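D-3-phosphoglycerate dehydrogenase (Sulfolobus tokodaii, PDB 2EKL) probably oxidises D-3-phosphoglycerate with NAD as the hydride acceptor, as a D-isomer specific 2-hydroxyacid dehydrogenase of amino-acid biosynthesis. Local coordinates at residues Leu112-Met124 against Lys134-Gly146. Sequence-based numbering, arbitrary orientation.
Sequences LMIAAARKMYTSM and KIEGLELAGKTIG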
# COMPACT_ATOMS: atom_id res chain seq x y z
N LEU A 112 2.03 3.55 2.24
CA LEU A 112 2.41 4.91 1.83
C LEU A 112 3.42 4.87 0.68
O LEU A 112 3.32 5.65 -0.27
CB LEU A 112 3.01 5.67 3.03
CG LEU A 112 2.01 6.19 4.07
CD1 LEU A 112 2.74 6.73 5.29
CD2 LEU A 112 1.15 7.27 3.43
N MET A 113 4.38 3.95 0.76
CA MET A 113 5.38 3.83 -0.30
C MET A 113 4.72 3.55 -1.65
O MET A 113 5.04 4.19 -2.65
CB MET A 113 6.36 2.70 0.04
CG MET A 113 7.38 2.43 -1.06
SD MET A 113 8.56 1.12 -0.63
CE MET A 113 7.50 -0.33 -0.69
N ILE A 114 3.79 2.61 -1.67
CA ILE A 114 3.11 2.26 -2.91
C ILE A 114 2.17 3.38 -3.36
O ILE A 114 2.11 3.70 -4.54
CB ILE A 114 2.31 0.95 -2.75
CG1 ILE A 114 3.28 -0.20 -2.43
CG2 ILE A 114 1.56 0.63 -4.04
CD1 ILE A 114 2.60 -1.49 -2.00
N ALA A 115 1.46 3.98 -2.42
CA ALA A 115 0.54 5.07 -2.76
C ALA A 115 1.31 6.23 -3.39
O ALA A 115 0.85 6.84 -4.35
CB ALA A 115 -0.21 5.55 -1.52
N ALA A 116 2.50 6.51 -2.86
CA ALA A 116 3.34 7.59 -3.38
C ALA A 116 3.88 7.25 -4.76
O ALA A 116 3.86 8.08 -5.68
CB ALA A 116 4.50 7.85 -2.42
N ALA A 117 4.38 6.03 -4.91
CA ALA A 117 4.94 5.58 -6.17
C ALA A 117 3.90 5.53 -7.28
O ALA A 117 4.22 5.78 -8.45
CB ALA A 117 5.56 4.19 -5.99
N ARG A 118 2.66 5.24 -6.93
CA ARG A 118 1.62 5.10 -7.94
C ARG A 118 0.54 6.17 -7.98
O ARG A 118 -0.45 6.02 -8.70
CB ARG A 118 0.96 3.72 -7.76
CG ARG A 118 1.97 2.59 -7.91
CD ARG A 118 2.42 2.48 -9.36
NE ARG A 118 1.41 1.80 -10.19
CZ ARG A 118 1.26 0.48 -10.25
NH1 ARG A 118 2.05 -0.32 -9.53
NH2 ARG A 118 0.31 -0.04 -11.02
N LYS A 119 0.74 7.25 -7.23
CA LYS A 119 -0.22 8.35 -7.19
C LYS A 119 -1.61 7.80 -6.95
O LYS A 119 -2.57 8.19 -7.62
CB LYS A 119 -0.18 9.13 -8.50
CG LYS A 119 1.20 9.68 -8.81
CD LYS A 119 1.26 10.35 -10.17
CE LYS A 119 2.67 10.79 -10.48
NZ LYS A 119 2.78 11.39 -11.84
N MET A 120 -1.73 6.89 -6.00
CA MET A 120 -3.02 6.28 -5.70
C MET A 120 -4.07 7.28 -5.24
O MET A 120 -5.24 7.16 -5.60
CB MET A 120 -2.86 5.17 -4.65
CG MET A 120 -2.16 3.94 -5.20
SD MET A 120 -2.02 2.59 -4.00
CE MET A 120 -3.68 2.01 -3.97
N TYR A 121 -3.66 8.27 -4.45
CA TYR A 121 -4.62 9.26 -3.96
C TYR A 121 -5.28 9.99 -5.12
O TYR A 121 -6.50 10.13 -5.17
CB TYR A 121 -3.94 10.27 -3.05
CG TYR A 121 -4.89 11.34 -2.56
CD1 TYR A 121 -5.98 11.00 -1.75
CD2 TYR A 121 -4.74 12.67 -2.94
CE1 TYR A 121 -6.89 11.97 -1.32
CE2 TYR A 121 -5.64 13.65 -2.52
CZ TYR A 121 -6.71 13.29 -1.71
OH TYR A 121 -7.59 14.26 -1.29
N THR A 122 -4.46 10.46 -6.05
CA THR A 122 -4.96 11.19 -7.20
C THR A 122 -5.95 10.34 -7.98
O THR A 122 -7.03 10.81 -8.37
CB THR A 122 -3.80 11.61 -8.13
OG1 THR A 122 -2.87 12.42 -7.39
CG2 THR A 122 -4.33 12.40 -9.32
N SER A 123 -5.60 9.07 -8.18
CA SER A 123 -6.45 8.13 -8.91
C SER A 123 -7.76 7.87 -8.18
O SER A 123 -8.83 7.85 -8.79
CB SER A 123 -5.70 6.81 -9.12
OG SER A 123 -6.41 5.92 -9.97
N MET A 124 -7.69 7.66 -6.87
CA MET A 124 -8.89 7.38 -6.09
C MET A 124 -9.83 8.58 -6.06
O MET A 124 -11.05 8.42 -6.09
CB MET A 124 -8.53 6.96 -4.66
CG MET A 124 -7.74 5.67 -4.58
SD MET A 124 -7.34 5.26 -2.87
CE MET A 124 -5.98 6.31 -2.59
N LYS A 134 -6.64 7.25 -16.38
CA LYS A 134 -5.45 6.56 -15.91
C LYS A 134 -4.33 7.53 -15.56
O LYS A 134 -4.19 8.59 -16.17
CB LYS A 134 -4.96 5.58 -16.97
CG LYS A 134 -5.93 4.44 -17.28
CD LYS A 134 -5.35 3.50 -18.32
CE LYS A 134 -6.28 2.33 -18.61
NZ LYS A 134 -5.75 1.46 -19.70
N ILE A 135 -3.53 7.16 -14.56
CA ILE A 135 -2.40 7.98 -14.11
C ILE A 135 -1.18 7.06 -14.01
O ILE A 135 -1.28 5.96 -13.48
CB ILE A 135 -2.70 8.60 -12.72
CG1 ILE A 135 -1.46 9.32 -12.19
CG2 ILE A 135 -3.16 7.53 -11.76
CD1 ILE A 135 -1.04 10.51 -13.02
N GLU A 136 -0.04 7.52 -14.52
CA GLU A 136 1.17 6.70 -14.50
C GLU A 136 2.11 6.99 -13.34
O GLU A 136 2.37 8.15 -13.01
CB GLU A 136 1.93 6.87 -15.82
CG GLU A 136 3.15 5.98 -15.95
CD GLU A 136 3.95 6.26 -17.21
OE1 GLU A 136 3.45 5.95 -18.31
OE2 GLU A 136 5.07 6.80 -17.09
N GLY A 137 2.61 5.92 -12.72
CA GLY A 137 3.54 6.05 -11.61
C GLY A 137 4.84 5.29 -11.84
O GLY A 137 5.29 5.14 -12.98
N LEU A 138 5.42 4.81 -10.75
CA LEU A 138 6.68 4.07 -10.81
C LEU A 138 6.58 2.67 -10.22
O LEU A 138 5.90 2.45 -9.22
CB LEU A 138 7.77 4.84 -10.05
CG LEU A 138 8.12 6.24 -10.57
CD1 LEU A 138 9.14 6.89 -9.64
CD2 LEU A 138 8.67 6.15 -11.98
N GLU A 139 7.29 1.72 -10.84
CA GLU A 139 7.32 0.34 -10.37
C GLU A 139 8.41 0.23 -9.29
O GLU A 139 9.40 0.97 -9.32
CB GLU A 139 7.62 -0.60 -11.55
CG GLU A 139 7.62 -2.07 -11.21
CD GLU A 139 7.74 -2.94 -12.44
OE1 GLU A 139 6.69 -3.24 -13.06
OE2 GLU A 139 8.88 -3.30 -12.81
N LEU A 140 8.24 -0.68 -8.35
CA LEU A 140 9.20 -0.82 -7.25
C LEU A 140 10.16 -1.99 -7.33
O LEU A 140 11.30 -1.89 -6.85
CB LEU A 140 8.44 -0.87 -5.92
CG LEU A 140 7.64 0.41 -5.63
CD1 LEU A 140 6.64 0.17 -4.50
CD2 LEU A 140 8.61 1.53 -5.27
N ALA A 141 9.71 -3.09 -7.92
CA ALA A 141 10.53 -4.28 -8.04
C ALA A 141 11.86 -3.96 -8.72
O ALA A 141 11.90 -3.18 -9.67
CB ALA A 141 9.78 -5.35 -8.84
N GLY A 142 12.93 -4.56 -8.22
CA GLY A 142 14.25 -4.35 -8.80
C GLY A 142 14.95 -3.09 -8.33
O GLY A 142 16.16 -2.94 -8.52
N LYS A 143 14.20 -2.18 -7.73
CA LYS A 143 14.81 -0.95 -7.24
C LYS A 143 15.38 -1.14 -5.85
O LYS A 143 15.16 -2.16 -5.20
CB LYS A 143 13.78 0.18 -7.28
CG LYS A 143 13.40 0.53 -8.72
CD LYS A 143 12.43 1.68 -8.81
CE LYS A 143 12.05 1.92 -10.26
NZ LYS A 143 10.97 2.92 -10.37
N THR A 144 16.15 -0.15 -5.40
CA THR A 144 16.79 -0.21 -4.10
C THR A 144 16.10 0.65 -3.05
O THR A 144 15.81 1.82 -3.30
CB THR A 144 18.26 0.26 -4.21
OG1 THR A 144 18.96 -0.60 -5.12
CG2 THR A 144 18.94 0.23 -2.85
N ILE A 145 15.84 0.06 -1.89
CA ILE A 145 15.22 0.81 -0.80
C ILE A 145 16.24 0.95 0.33
O ILE A 145 16.96 0.00 0.66
CB ILE A 145 13.94 0.12 -0.26
CG1 ILE A 145 13.34 0.98 0.86
CG2 ILE A 145 14.26 -1.29 0.23
CD1 ILE A 145 12.00 0.46 1.39
N GLY A 146 16.31 2.15 0.90
CA GLY A 146 17.23 2.42 1.99
C GLY A 146 16.46 2.63 3.28
O GLY A 146 15.72 3.60 3.42
O HOH W 1 4.39 0.41 -7.88
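Leu138 N donates to Ala117 O at 2.8 Å, nearly straight (161° at the hydrogen) but tilted 34° from the carbonyl plane, tying the extended chain 134-139 to the end of helix 102-118. The same Ala117 O receives a CH contact from Gly137 CA at 3.2 Å; a beta carbon on Gly137 would clash with this oxygen and with Arg118 CA. Arg118, bent at chi2 and chi3, lays its CD 3.5 Å from Leu138 O, while a water in the guanidinium plane bridges NH1 to that oxygen. Its NH1 and NH2 also bond Ser104 O and Ile284 O of the second subunit.

An apolar cluster lies on one side: Leu140 points CD1 at Met113 CE (3.9 Å) and Ile114 CG1, and CD2 at the Ala117 methyl; Met113 SD, reached through a chain with CG anti to the backbone N, meets Ile145 CD1 at 4.0 Å. On the other, Ile135 packs on aliphatic parts of Lys119 and Ser123: CG1 lies 3.5 Å from Lys119 CD, the two side chains crossing near a right angle, and CG2 rests on Ser123 CB at 3.7 Å. Shortening this isoleucine to an alanine would probably open a gap beside both partners, leaving the lysine chain less restrained on that side.

Lys119, with positive phi, closes helix 102-118 in a Schellman motif, Met120 N bonding back to Ala115 O (3.1 Å), and occupies the N-cap position of helix 120-128. After a type II turn from Leu140 to Lys143 the chain enters strand 144-148, between strands 167-171 and 199-202 in the parallel Rossmann-type sheet of the NAD-binding domain.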